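Local coordinates for Ras GTPase-activating-like protein IQGAP2 (Homo sapiens, PDB 5CJP) that probably binds GTP-loaded small GTPases of the Cdc42 type through its Ras-GAP-like domain, without speeding up their GTP hydrolysis, at residues 17-22 with 336-341; 24-29 with 62-67; 127-132 with 178-183. All blocks are in the same frame, centred on the assembly; numbering follows the deposited sequence.

Contact 1: residues 17-22 with 336-341; sequences LFYLLQ and VIYISI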
ATOM      1  N   LEU E  17      20.671  -1.173   7.218  1.00 40.39           N
ATOM      2  CA  LEU E  17      20.028  -0.269   6.259  1.00 40.11           C
ATOM      3  C   LEU E  17      18.604   0.021   6.699  1.00 39.69           C
ATOM      4  O   LEU E  17      18.147   1.165   6.691  1.00 40.65           O
ATOM      5  CB  LEU E  17      20.008  -0.880   4.846  1.00 39.85           C
ATOM      6  CG  LEU E  17      19.279  -0.096   3.740  1.00 38.84           C
ATOM      7  CD1 LEU E  17      20.039   1.191   3.422  1.00 38.23           C
ATOM      8  CD2 LEU E  17      19.159  -0.969   2.482  1.00 34.96           C
ATOM      9  N   PHE E  18      17.895  -1.010   7.116  1.00 39.78           N
ATOM     10  CA  PHE E  18      16.528  -0.792   7.530  1.00 40.17           C
ATOM     11  C   PHE E  18      16.448   0.043   8.795  1.00 36.06           C
ATOM     12  O   PHE E  18      15.580   0.891   8.937  1.00 34.05           O
ATOM     13  CB  PHE E  18      15.838  -2.140   7.689  1.00 46.59           C
ATOM     14  CG  PHE E  18      15.686  -2.878   6.398  1.00 53.12           C
ATOM     15  CD1 PHE E  18      16.209  -2.357   5.217  1.00 56.19           C
ATOM     16  CD2 PHE E  18      14.987  -4.071   6.349  1.00 57.31           C
ATOM     17  CE1 PHE E  18      16.033  -3.009   4.007  1.00 58.56           C
ATOM     18  CE2 PHE E  18      14.806  -4.732   5.140  1.00 60.74           C
ATOM     19  CZ  PHE E  18      15.328  -4.202   3.967  1.00 60.21           C
ATOM     20  N   TYR E  19      17.373  -0.197   9.708  1.00 35.39           N
ATOM     21  CA  TYR E  19      17.422   0.536  10.964  1.00 33.31           C
ATOM     22  C   TYR E  19      17.674   2.036  10.733  1.00 31.26           C
ATOM     23  O   TYR E  19      16.950   2.876  11.231  1.00 28.71           O
ATOM     24  CB  TYR E  19      18.530  -0.052  11.841  1.00 34.17           C
ATOM     25  CG  TYR E  19      18.788   0.760  13.083  1.00 35.49           C
ATOM     26  CD1 TYR E  19      17.789   0.940  14.035  1.00 35.51           C
ATOM     27  CD2 TYR E  19      20.030   1.363  13.303  1.00 36.30           C
ATOM     28  CE1 TYR E  19      18.014   1.699  15.180  1.00 39.45           C
ATOM     29  CE2 TYR E  19      20.273   2.124  14.450  1.00 38.31           C
ATOM     30  CZ  TYR E  19      19.263   2.292  15.384  1.00 41.31           C
ATOM     31  OH  TYR E  19      19.485   3.056  16.518  1.00 45.26           O
ATOM     32  N   LEU E  20      18.714   2.365   9.985  1.00 30.19           N
ATOM     33  CA  LEU E  20      19.020   3.750   9.705  1.00 32.72           C
ATOM     34  C   LEU E  20      17.901   4.436   8.928  1.00 36.23           C
ATOM     35  O   LEU E  20      17.569   5.589   9.195  1.00 35.45           O
ATOM     36  CB  LEU E  20      20.334   3.844   8.936  1.00 32.00           C
ATOM     37  CG  LEU E  20      21.546   3.362   9.754  1.00 30.50           C
ATOM     38  CD1 LEU E  20      22.826   3.543   8.956  1.00 28.71           C
ATOM     39  CD2 LEU E  20      21.608   4.154  11.064  1.00 32.56           C
ATOM     40  N   LEU E  21      17.304   3.735   7.971  1.00 40.91           N
ATOM     41  CA  LEU E  21      16.215   4.330   7.204  1.00 43.86           C
ATOM     42  C   LEU E  21      15.088   4.865   8.080  1.00 45.13           C
ATOM     43  O   LEU E  21      14.550   5.934   7.803  1.00 46.89           O
ATOM     44  CB  LEU E  21      15.627   3.319   6.233  1.00 43.92           C
ATOM     45  CG  LEU E  21      16.182   3.355   4.818  1.00 44.34           C
ATOM     46  CD1 LEU E  21      15.549   2.234   4.017  1.00 42.29           C
ATOM     47  CD2 LEU E  21      15.888   4.700   4.192  1.00 42.32           C
ATOM     48  N   GLN E  22      14.735   4.120   9.126  1.00 43.07           N
ATOM     49  CA  GLN E  22      13.650   4.492  10.038  1.00 43.57           C
ATOM     50  C   GLN E  22      14.072   5.267  11.281  1.00 44.00           C
ATOM     51  O   GLN E  22      13.289   6.034  11.849  1.00 42.94           O
ATOM     52  CB  GLN E  22      12.924   3.227  10.528  1.00 43.00           C
ATOM     53  CG  GLN E  22      12.296   2.389   9.415  1.00 45.05           C
ATOM     54  CD  GLN E  22      11.945   0.984   9.865  1.00 45.33           C
ATOM     55  OE1 GLN E  22      11.007   0.774  10.655  1.00 45.33           O
ATOM     56  NE2 GLN E  22      12.701   0.010   9.374  1.00 41.39           N
ATOM     57  N   VAL E 336      12.739   3.376  20.971  1.00 60.87           N
ATOM     58  CA  VAL E 336      12.372   3.252  19.577  1.00 57.89           C
ATOM     59  C   VAL E 336      12.153   1.809  19.120  1.00 53.98           C
ATOM     60  O   VAL E 336      12.864   0.886  19.524  1.00 54.29           O
ATOM     61  CB  VAL E 336      13.411   3.973  18.660  1.00 60.17           C
ATOM     62  CG1 VAL E 336      14.787   3.925  19.291  1.00 62.05           C
ATOM     63  CG2 VAL E 336      13.444   3.324  17.274  1.00 61.46           C
ATOM     64  N   ILE E 337      11.139   1.652  18.277  1.00 47.75           N
ATOM     65  CA  ILE E 337      10.738   0.384  17.694  1.00 42.93           C
ATOM     66  C   ILE E 337      10.945   0.533  16.176  1.00 40.66           C
ATOM     67  O   ILE E 337      10.773   1.624  15.634  1.00 38.28           O
ATOM     68  CB  ILE E 337       9.240   0.125  17.962  1.00 43.94           C
ATOM     69  CG1 ILE E 337       9.033  -0.407  19.371  1.00 45.02           C
ATOM     70  CG2 ILE E 337       8.690  -0.832  16.970  1.00 44.82           C
ATOM     71  CD1 ILE E 337       9.400   0.586  20.406  1.00 72.65           C
ATOM     72  N   TYR E 338      11.325  -0.537  15.486  1.00 37.21           N
ATOM     73  CA  TYR E 338      11.498  -0.446  14.046  1.00 36.97           C
ATOM     74  C   TYR E 338      11.320  -1.781  13.319  1.00 38.52           C
ATOM     75  O   TYR E 338      11.270  -2.848  13.918  1.00 41.68           O
ATOM     76  CB  TYR E 338      12.856   0.171  13.707  1.00 31.52           C
ATOM     77  CG  TYR E 338      14.048  -0.713  14.015  1.00 30.64           C
ATOM     78  CD1 TYR E 338      14.739  -1.376  12.990  1.00 27.18           C
ATOM     79  CD2 TYR E 338      14.510  -0.867  15.332  1.00 28.41           C
ATOM     80  CE1 TYR E 338      15.852  -2.167  13.277  1.00 25.28           C
ATOM     81  CE2 TYR E 338      15.618  -1.650  15.621  1.00 21.86           C
ATOM     82  CZ  TYR E 338      16.282  -2.293  14.598  1.00 25.26           C
ATOM     83  OH  TYR E 338      17.386  -3.064  14.894  1.00 30.72           O
ATOM     84  N   ILE E 339      11.254  -1.701  12.005  1.00 37.28           N
ATOM     85  CA  ILE E 339      11.039  -2.853  11.160  1.00 35.96           C
ATOM     86  C   ILE E 339      12.329  -3.356  10.524  1.00 39.10           C
ATOM     87  O   ILE E 339      13.011  -2.610   9.820  1.00 40.60           O
ATOM     88  CB  ILE E 339      10.041  -2.456  10.067  1.00 33.76           C
ATOM     89  CG1 ILE E 339       8.667  -2.220  10.716  1.00 32.33           C
ATOM     90  CG2 ILE E 339      10.064  -3.448   8.930  1.00 35.34           C
ATOM     91  CD1 ILE E 339       8.125  -3.409  11.428  1.00 72.65           C
ATOM     92  N   SER E 340      12.658  -4.625  10.735  1.00 39.39           N
ATOM     93  CA  SER E 340      13.891  -5.164  10.163  1.00 39.34           C
ATOM     94  C   SER E 340      13.691  -6.540   9.485  1.00 41.83           C
ATOM     95  O   SER E 340      12.569  -7.037   9.354  1.00 41.89           O
ATOM     96  CB  SER E 340      14.947  -5.256  11.288  1.00 35.65           C
ATOM     97  OG  SER E 340      16.265  -5.480  10.783  1.00 34.34           O
ATOM     98  N   ILE E 341      14.793  -7.141   9.056  1.00 44.58           N
ATOM     99  CA  ILE E 341      14.786  -8.456   8.432  1.00 48.77           C
ATOM    100  C   ILE E 341      15.425  -9.402   9.441  1.00 50.16           C
ATOM    101  O   ILE E 341      16.200  -8.968  10.289  1.00 50.45           O
ATOM    102  CB  ILE E 341      15.652  -8.480   7.180  1.00 51.17           C
ATOM    103  CG1 ILE E 341      14.953  -7.794   6.031  1.00 53.01           C
ATOM    104  CG2 ILE E 341      15.921  -9.898   6.746  1.00 54.99           C
ATOM    105  CD1 ILE E 341      15.877  -7.696   4.863  1.00 72.65           C
TER
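Segment 17-22 of helix 7-23 runs roughly antiparallel to residues 337-341 of strand 337-343, which pairs antiparallel with a strand of the second subunit, so the helix packs on a two-chain beta sheet. The tight part is centred on Gln-22, whose carboxamide grips both polar backbone atoms of Ile-339. Its OE1 accepts from Ile-339 N at 2.8 Å, in the carbonyl plane and on a lone pair, with an N-H...O angle of 162°. NE2 donates to Ile-339 O at 2.7 Å, and that acceptor lies in the amide plane. The group thus pairs with the strand much as a neighbouring strand would. A further bond, NE2 to Phe-18 O at 3.0 Å, reaches its acceptor from above the carbonyl plane; together the three bonds fix which way the amide is turned. Beside it, Phe-18 lies obliquely against Ile-341, with Ser-340 CA at its ring edge. Packing loosens toward Val-336, whose CG2 comes no nearer than 5.3 Å to Tyr-19 CE1. Back in the close part, Tyr-19 turns the edge of its ring to the face of Tyr-338, ring planes at 58°, and Tyr-19 CD1 stands 3.5 Å above the centre of the Tyr-338 ring.

Contact 2: residues 24-29 with 62-67; sequences NPLYLA and YLLLKL
Two nearly parallel helices of a mainly helical fold, 25-34 and 58-79, meet here; the short segments cross at -18° with their axes 10.5 Å apart. That spacing is bridged chiefly by Leu-26. It leaves its backbone across the line to the other helix, but with CG anti to the carbonyl carbon and the chain extended (chi2 176°) the forked end reaches over. The two methyls divide the work. CD1 lies against Leu-63 CB at 3.6 Å, the two leucines crossing at about a right angle, while CD2 sits over the backbone at Leu-64 CA, 3.8 Å away. One turn further along, Leu-67 points at helix 25-34 and carries its CG anti to the backbone N, which brings CG near Leu-26 O. No hydrogen bond crosses, so the contact is apolar packing, mostly of leucines. Tyr-54 of helix 37-54 also touches Leu-26, whereas Met-96 of helix 92-102 packs on Ala-29 and Leu-64. Just before helix 25-34, Asn-24 is the N-cap, and its OD1 accepts from Tyr-27 N at 3.2 Å; the donor stands above the carbonyl plane rather than on a lone pair. At the Ala-29 end the small side chain points toward the other helix, its CB meeting Leu-67 CD1 at 3.8 Å.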
ATOM      1  N   ASN E  24      17.512   6.806  11.707  1.00 37.92           N
ATOM      2  CA  ASN E  24      18.547   7.803  11.526  1.00 34.61           C
ATOM      3  C   ASN E  24      18.853   8.055  10.044  1.00 30.42           C
ATOM      4  O   ASN E  24      19.949   7.775   9.559  1.00 26.92           O
ATOM      5  CB  ASN E  24      19.778   7.320  12.282  1.00 38.41           C
ATOM      6  CG  ASN E  24      20.846   8.374  12.404  1.00 41.30           C
ATOM      7  OD1 ASN E  24      20.660   9.515  11.978  1.00 44.99           O
ATOM      8  ND2 ASN E  24      21.980   7.998  12.990  1.00 38.98           N
ATOM      9  N   PRO E  25      17.867   8.577   9.302  1.00 27.32           N
ATOM     10  CA  PRO E  25      18.081   8.848   7.872  1.00 28.53           C
ATOM     11  C   PRO E  25      19.179   9.879   7.611  1.00 30.63           C
ATOM     12  O   PRO E  25      19.898   9.799   6.601  1.00 28.75           O
ATOM     13  CB  PRO E  25      16.698   9.284   7.371  1.00 28.39           C
ATOM     14  CG  PRO E  25      15.951   9.707   8.640  1.00 26.68           C
ATOM     15  CD  PRO E  25      16.462   8.798   9.703  1.00 25.65           C
ATOM     16  N   LEU E  26      19.333  10.828   8.530  1.00 32.93           N
ATOM     17  CA  LEU E  26      20.381  11.835   8.377  1.00 35.70           C
ATOM     18  C   LEU E  26      21.746  11.183   8.260  1.00 34.71           C
ATOM     19  O   LEU E  26      22.574  11.581   7.425  1.00 36.24           O
ATOM     20  CB  LEU E  26      20.389  12.786   9.562  1.00 36.78           C
ATOM     21  CG  LEU E  26      19.189  13.716   9.653  1.00 39.00           C
ATOM     22  CD1 LEU E  26      19.318  14.522  10.929  1.00 41.97           C
ATOM     23  CD2 LEU E  26      19.128  14.627   8.434  1.00 35.55           C
ATOM     24  N   TYR E  27      21.981  10.181   9.101  1.00 32.63           N
ATOM     25  CA  TYR E  27      23.250   9.480   9.099  1.00 31.61           C
ATOM     26  C   TYR E  27      23.343   8.562   7.874  1.00 30.99           C
ATOM     27  O   TYR E  27      24.425   8.368   7.306  1.00 29.28           O
ATOM     28  CB  TYR E  27      23.408   8.714  10.427  1.00 35.31           C
ATOM     29  CG  TYR E  27      24.696   7.928  10.545  1.00 38.54           C
ATOM     30  CD1 TYR E  27      25.935   8.549  10.381  1.00 41.45           C
ATOM     31  CD2 TYR E  27      24.679   6.548  10.763  1.00 41.10           C
ATOM     32  CE1 TYR E  27      27.132   7.826  10.422  1.00 41.31           C
ATOM     33  CE2 TYR E  27      25.864   5.812  10.800  1.00 43.64           C
ATOM     34  CZ  TYR E  27      27.087   6.465  10.628  1.00 43.89           C
ATOM     35  OH  TYR E  27      28.256   5.759  10.647  1.00 41.71           O
ATOM     36  N   LEU E  28      22.210   8.006   7.446  1.00 33.39           N
ATOM     37  CA  LEU E  28      22.214   7.145   6.254  1.00 32.79           C
ATOM     38  C   LEU E  28      22.669   8.028   5.082  1.00 33.05           C
ATOM     39  O   LEU E  28      23.562   7.648   4.306  1.00 32.06           O
ATOM     40  CB  LEU E  28      20.817   6.601   5.961  1.00 29.81           C
ATOM     41  CG  LEU E  28      20.760   5.234   5.268  1.00 31.77           C
ATOM     42  CD1 LEU E  28      19.496   5.101   4.468  1.00 30.22           C
ATOM     43  CD2 LEU E  28      21.912   5.065   4.352  1.00 30.19           C
ATOM     44  N   ALA E  29      22.039   9.200   4.961  1.00 32.38           N
ATOM     45  CA  ALA E  29      22.375  10.155   3.916  1.00 33.59           C
ATOM     46  C   ALA E  29      23.870  10.440   3.937  1.00 36.87           C
ATOM     47  O   ALA E  29      24.530  10.418   2.894  1.00 37.11           O
ATOM     48  CB  ALA E  29      21.607  11.451   4.116  1.00 31.96           C
ATOM     49  N   TYR E  62      15.425  21.408   9.105  1.00 41.36           N
ATOM     50  CA  TYR E  62      16.559  22.203   9.532  1.00 41.76           C
ATOM     51  C   TYR E  62      17.817  21.320   9.597  1.00 42.22           C
ATOM     52  O   TYR E  62      18.883  21.691   9.091  1.00 42.47           O
ATOM     53  CB  TYR E  62      16.278  22.804  10.905  1.00 43.26           C
ATOM     54  CG  TYR E  62      17.496  23.403  11.540  1.00 41.30           C
ATOM     55  CD1 TYR E  62      18.002  24.624  11.101  1.00 44.03           C
ATOM     56  CD2 TYR E  62      18.176  22.727  12.552  1.00 40.94           C
ATOM     57  CE1 TYR E  62      19.155  25.158  11.652  1.00 44.23           C
ATOM     58  CE2 TYR E  62      19.332  23.248  13.108  1.00 42.58           C
ATOM     59  CZ  TYR E  62      19.812  24.467  12.655  1.00 43.94           C
ATOM     60  OH  TYR E  62      20.940  25.005  13.215  1.00 44.10           O
ATOM     61  N   LEU E  63      17.691  20.151  10.218  1.00 38.99           N
ATOM     62  CA  LEU E  63      18.836  19.246  10.343  1.00 35.89           C
ATOM     63  C   LEU E  63      19.326  18.756   8.970  1.00 34.94           C
ATOM     64  O   LEU E  63      20.541  18.613   8.721  1.00 33.92           O
ATOM     65  CB  LEU E  63      18.453  18.053  11.225  1.00 35.22           C
ATOM     66  CG  LEU E  63      17.985  18.370  12.651  1.00 32.12           C
ATOM     67  CD1 LEU E  63      17.436  17.115  13.310  1.00 33.96           C
ATOM     68  CD2 LEU E  63      19.135  18.932  13.457  1.00 32.08           C
ATOM     69  N   LEU E  64      18.383  18.500   8.070  1.00 31.30           N
ATOM     70  CA  LEU E  64      18.749  18.030   6.743  1.00 27.75           C
ATOM     71  C   LEU E  64      19.523  19.128   6.037  1.00 30.04           C
ATOM     72  O   LEU E  64      20.467  18.852   5.289  1.00 27.33           O
ATOM     73  CB  LEU E  64      17.496  17.673   5.953  1.00 24.72           C
ATOM     74  CG  LEU E  64      17.699  17.263   4.506  1.00 20.71           C
ATOM     75  CD1 LEU E  64      18.691  16.119   4.429  1.00 24.69           C
ATOM     76  CD2 LEU E  64      16.356  16.877   3.927  1.00 23.97           C
ATOM     77  N   LEU E  65      19.118  20.380   6.258  1.00 32.11           N
ATOM     78  CA  LEU E  65      19.813  21.513   5.649  1.00 36.36           C
ATOM     79  C   LEU E  65      21.228  21.585   6.192  1.00 38.12           C
ATOM     80  O   LEU E  65      22.172  21.834   5.454  1.00 40.42           O
ATOM     81  CB  LEU E  65      19.084  22.839   5.929  1.00 35.49           C
ATOM     82  CG  LEU E  65      17.821  23.089   5.088  1.00 33.08           C
ATOM     83  CD1 LEU E  65      17.066  24.313   5.586  1.00 32.63           C
ATOM     84  CD2 LEU E  65      18.214  23.220   3.627  1.00 30.87           C
ATOM     85  N   LYS E  66      21.385  21.359   7.487  1.00 41.59           N
ATOM     86  CA  LYS E  66      22.717  21.417   8.067  1.00 44.35           C
ATOM     87  C   LYS E  66      23.535  20.249   7.567  1.00 43.51           C
ATOM     88  O   LYS E  66      24.751  20.358   7.414  1.00 44.18           O
ATOM     89  CB  LYS E  66      22.633  21.404   9.588  1.00 49.04           C
ATOM     90  CG  LYS E  66      21.778  22.542  10.115  1.00 55.65           C
ATOM     91  CD  LYS E  66      22.347  23.909   9.723  1.00 59.72           C
ATOM     92  CE  LYS E  66      23.688  24.166  10.404  1.00 61.40           C
ATOM     93  NZ  LYS E  66      24.086  25.596  10.303  1.00 62.12           N
ATOM     94  N   LEU E  67      22.870  19.131   7.296  1.00 42.71           N
ATOM     95  CA  LEU E  67      23.563  17.953   6.787  1.00 41.11           C
ATOM     96  C   LEU E  67      24.081  18.310   5.395  1.00 41.05           C
ATOM     97  O   LEU E  67      25.250  18.106   5.078  1.00 41.25           O
ATOM     98  CB  LEU E  67      22.596  16.772   6.708  1.00 42.37           C
ATOM     99  CG  LEU E  67      23.104  15.369   6.377  1.00 36.70           C
ATOM    100  CD1 LEU E  67      22.634  14.976   5.021  1.00 32.84           C
ATOM    101  CD2 LEU E  67      24.611  15.300   6.502  1.00 37.94           C
TER

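Contact 3: residues 127-132 with 178-183; sequences LIINTN and ENLRRV
The connection between helices 111-123 and 133-139, inside the Ras-GAP-related part of the chain, crosses the helix segment 178-183 and finishes in an Asx turn. Leu-127 and Ile-129 aim their side chains at the helix, while Ile-128 and Asn-130 turn theirs from it, the pattern of an extended chain laid on an apolar surface. Ile-129 is central. Its CG2, anti to the backbone N, packs on Leu-180 CG, and the two side chains cross at about a right angle. Its CD1 reaches Leu-180 CA at 3.6 Å and Val-183 CG2 at 3.8 Å. On the N-terminal side of Ile-129, Leu-127 CD1 rests on Asn-179 CB at 3.7 Å, the two side chains running past each other in opposite directions; on its C-terminal side, Thr-131 presents CG2 to Leu-180 CD1. An alanine at Ile-129 would lose CG1, CG2 and CD1 and would probably loosen the packing on Asn-179, Leu-180 and Val-183. In the turn Asn-130 OD1 accepts from Asn-132 N at 3.0 Å along a lone pair. Nearby, Asn-130 N bonds to Ser-176 OG of the same helix, and Thr-131 O to His-289 NE2. No hydrogen bond joins the two segments themselves, so their adhesion is non-directional and rests on buried aliphatic surface.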
ATOM      1  N   LEU E 127       4.077  23.321 -34.391  1.00 57.20           N
ATOM      2  CA  LEU E 127       5.425  23.752 -34.054  1.00 52.65           C
ATOM      3  C   LEU E 127       6.429  22.644 -34.318  1.00 53.53           C
ATOM      4  O   LEU E 127       6.275  21.518 -33.842  1.00 52.33           O
ATOM      5  CB  LEU E 127       5.486  24.166 -32.591  1.00 48.20           C
ATOM      6  CG  LEU E 127       6.837  24.672 -32.089  1.00 41.23           C
ATOM      7  CD1 LEU E 127       7.269  25.948 -32.826  1.00 40.32           C
ATOM      8  CD2 LEU E 127       6.704  24.921 -30.622  1.00 34.76           C
ATOM      9  N   ILE E 128       7.455  22.973 -35.096  1.00 55.57           N
ATOM     10  CA  ILE E 128       8.502  22.032 -35.468  1.00 55.26           C
ATOM     11  C   ILE E 128       9.805  22.792 -35.578  1.00 56.50           C
ATOM     12  O   ILE E 128      10.241  23.143 -36.676  1.00 58.55           O
ATOM     13  CB  ILE E 128       8.230  21.400 -36.835  1.00 56.00           C
ATOM     14  CG1 ILE E 128       6.921  20.618 -36.800  1.00 55.07           C
ATOM     15  CG2 ILE E 128       9.341  20.465 -37.218  1.00 54.63           C
ATOM     16  CD1 ILE E 128       6.478  20.265 -38.161  1.00 72.65           C
ATOM     17  N   ILE E 129      10.425  23.058 -34.437  1.00 57.08           N
ATOM     18  CA  ILE E 129      11.693  23.761 -34.421  1.00 57.01           C
ATOM     19  C   ILE E 129      12.813  22.759 -34.730  1.00 59.54           C
ATOM     20  O   ILE E 129      12.781  21.606 -34.273  1.00 61.20           O
ATOM     21  CB  ILE E 129      11.948  24.410 -33.038  1.00 54.23           C
ATOM     22  CG1 ILE E 129      10.825  25.387 -32.709  1.00 52.36           C
ATOM     23  CG2 ILE E 129      13.278  25.143 -33.033  1.00 50.41           C
ATOM     24  CD1 ILE E 129      10.806  25.821 -31.264  1.00 72.65           C
ATOM     25  N   ASN E 130      13.784  23.190 -35.526  1.00 59.84           N
ATOM     26  CA  ASN E 130      14.924  22.342 -35.880  1.00 60.55           C
ATOM     27  C   ASN E 130      16.090  23.213 -36.326  1.00 61.86           C
ATOM     28  O   ASN E 130      16.137  23.691 -37.462  1.00 62.28           O
ATOM     29  CB  ASN E 130      14.572  21.370 -37.001  1.00 58.32           C
ATOM     30  CG  ASN E 130      15.521  20.171 -37.053  1.00 54.09           C
ATOM     31  OD1 ASN E 130      16.741  20.318 -37.015  1.00 50.81           O
ATOM     32  ND2 ASN E 130      14.952  18.981 -37.144  1.00 53.80           N
ATOM     33  N   THR E 131      17.033  23.408 -35.417  1.00 63.59           N
ATOM     34  CA  THR E 131      18.196  24.237 -35.677  1.00 65.32           C
ATOM     35  C   THR E 131      19.307  23.523 -36.442  1.00 65.50           C
ATOM     36  O   THR E 131      20.439  24.004 -36.488  1.00 63.35           O
ATOM     37  CB  THR E 131      18.759  24.758 -34.350  1.00 67.36           C
ATOM     38  OG1 THR E 131      18.945  23.662 -33.442  1.00 65.30           O
ATOM     39  CG2 THR E 131      17.790  25.741 -33.732  1.00 67.55           C
ATOM     40  N   ASN E 132      18.980  22.385 -37.047  1.00 66.65           N
ATOM     41  CA  ASN E 132      19.976  21.615 -37.779  1.00 68.48           C
ATOM     42  C   ASN E 132      19.740  21.618 -39.282  1.00 63.71           C
ATOM     43  O   ASN E 132      18.882  20.899 -39.796  1.00 60.35           O
ATOM     44  CB  ASN E 132      20.005  20.172 -37.262  1.00 79.43           C
ATOM     45  CG  ASN E 132      21.147  19.355 -37.854  1.00 86.99           C
ATOM     46  OD1 ASN E 132      21.949  19.858 -38.642  1.00 92.73           O
ATOM     47  ND2 ASN E 132      21.224  18.088 -37.471  1.00 93.75           N
ATOM     48  N   GLU E 178      12.771  31.871 -35.250  1.00 68.29           N
ATOM     49  CA  GLU E 178      11.804  32.849 -34.788  1.00 71.67           C
ATOM     50  C   GLU E 178      10.930  32.184 -33.759  1.00 69.65           C
ATOM     51  O   GLU E 178      10.716  32.721 -32.676  1.00 70.90           O
ATOM     52  CB  GLU E 178      10.946  33.358 -35.943  1.00 78.88           C
ATOM     53  CG  GLU E 178      11.086  34.847 -36.165  1.00 83.70           C
ATOM     54  CD  GLU E 178      10.670  35.652 -34.954  1.00 87.35           C
ATOM     55  OE1 GLU E 178       9.450  35.752 -34.702  1.00 89.25           O
ATOM     56  OE2 GLU E 178      11.563  36.173 -34.249  1.00 88.89           O
ATOM     57  N   ASN E 179      10.432  31.005 -34.110  1.00 65.69           N
ATOM     58  CA  ASN E 179       9.584  30.230 -33.221  1.00 61.80           C
ATOM     59  C   ASN E 179      10.322  29.971 -31.910  1.00 59.31           C
ATOM     60  O   ASN E 179       9.806  30.258 -30.832  1.00 57.50           O
ATOM     61  CB  ASN E 179       9.218  28.885 -33.863  1.00 64.10           C
ATOM     62  CG  ASN E 179       8.293  29.032 -35.061  1.00 64.56           C
ATOM     63  OD1 ASN E 179       7.146  29.455 -34.932  1.00 65.98           O
ATOM     64  ND2 ASN E 179       8.792  28.677 -36.232  1.00 67.75           N
ATOM     65  N   LEU E 180      11.534  29.433 -32.021  1.00 57.98           N
ATOM     66  CA  LEU E 180      12.352  29.101 -30.861  1.00 58.52           C
ATOM     67  C   LEU E 180      12.504  30.275 -29.896  1.00 59.91           C
ATOM     68  O   LEU E 180      12.282  30.128 -28.692  1.00 59.38           O
ATOM     69  CB  LEU E 180      13.744  28.624 -31.304  1.00 56.28           C
ATOM     70  CG  LEU E 180      14.368  27.363 -30.656  1.00 53.71           C
ATOM     71  CD1 LEU E 180      15.855  27.317 -31.013  1.00 50.29           C
ATOM     72  CD2 LEU E 180      14.206  27.369 -29.136  1.00 49.51           C
ATOM     73  N   ARG E 181      12.872  31.435 -30.426  1.00 61.80           N
ATOM     74  CA  ARG E 181      13.059  32.615 -29.596  1.00 65.64           C
ATOM     75  C   ARG E 181      11.774  33.025 -28.897  1.00 62.21           C
ATOM     76  O   ARG E 181      11.795  33.552 -27.787  1.00 61.03           O
ATOM     77  CB  ARG E 181      13.566  33.783 -30.436  1.00 74.09           C
ATOM     78  CG  ARG E 181      14.083  34.945 -29.600  1.00 87.77           C
ATOM     79  CD  ARG E 181      13.501  36.244 -30.094  1.00 98.25           C
ATOM     80  NE  ARG E 181      12.051  36.270 -29.903  1.00104.09           N
ATOM     81  CZ  ARG E 181      11.193  36.810 -30.760  1.00106.24           C
ATOM     82  NH1 ARG E 181      11.628  37.372 -31.879  1.00107.58           N
ATOM     83  NH2 ARG E 181       9.892  36.796 -30.495  1.00106.55           N
ATOM     84  N   ARG E 182      10.656  32.769 -29.556  1.00 60.03           N
ATOM     85  CA  ARG E 182       9.344  33.105 -29.033  1.00 57.05           C
ATOM     86  C   ARG E 182       8.921  32.198 -27.877  1.00 55.78           C
ATOM     87  O   ARG E 182       8.437  32.678 -26.854  1.00 53.00           O
ATOM     88  CB  ARG E 182       8.328  32.999 -30.157  1.00 57.81           C
ATOM     89  CG  ARG E 182       7.394  34.163 -30.257  1.00 55.86           C
ATOM     90  CD  ARG E 182       6.239  33.781 -31.142  1.00 57.20           C
ATOM     91  NE  ARG E 182       5.512  32.658 -30.553  1.00 53.06           N
ATOM     92  CZ  ARG E 182       5.448  31.442 -31.083  1.00 53.45           C
ATOM     93  NH1 ARG E 182       6.073  31.169 -32.228  1.00 48.83           N
ATOM     94  NH2 ARG E 182       4.745  30.500 -30.472  1.00 55.16           N
ATOM     95  N   VAL E 183       9.078  30.884 -28.052  1.00 54.01           N
ATOM     96  CA  VAL E 183       8.716  29.939 -26.997  1.00 52.28           C
ATOM     97  C   VAL E 183       9.690  30.045 -25.840  1.00 52.28           C
ATOM     98  O   VAL E 183       9.306  29.942 -24.687  1.00 52.79           O
ATOM     99  CB  VAL E 183       8.714  28.490 -27.490  1.00 51.40           C
ATOM    100  CG1 VAL E 183       7.299  28.033 -27.697  1.00 52.87           C
ATOM    101  CG2 VAL E 183       9.468  28.368 -28.780  1.00 52.49           C
TER

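Overall arrangement
Contacts 1 and 2 are neighbours, their centres 16 Å apart, and they touch through consecutive helices 7-23 and 25-34: Leu-20 O lies 3.4 Å from Pro-25 CD, and Leu-21 CD2 lies 3.6 Å from Leu-28 CD1. Both stand near a bound GTP, the Gln-22 side chain at about 10 Å and that of Leu-63 at about 8 Å, while Asn-57, Arg-59, Glu-60 and Tyr-326 line its pocket. Contact 3 is remote, across the chain's centre, with centres 52 Å from contact 1 and 44 Å from contact 2. Along the chain, contact 1 closes a loop that encloses the other two, and contact 2 closes before contact 3 opens.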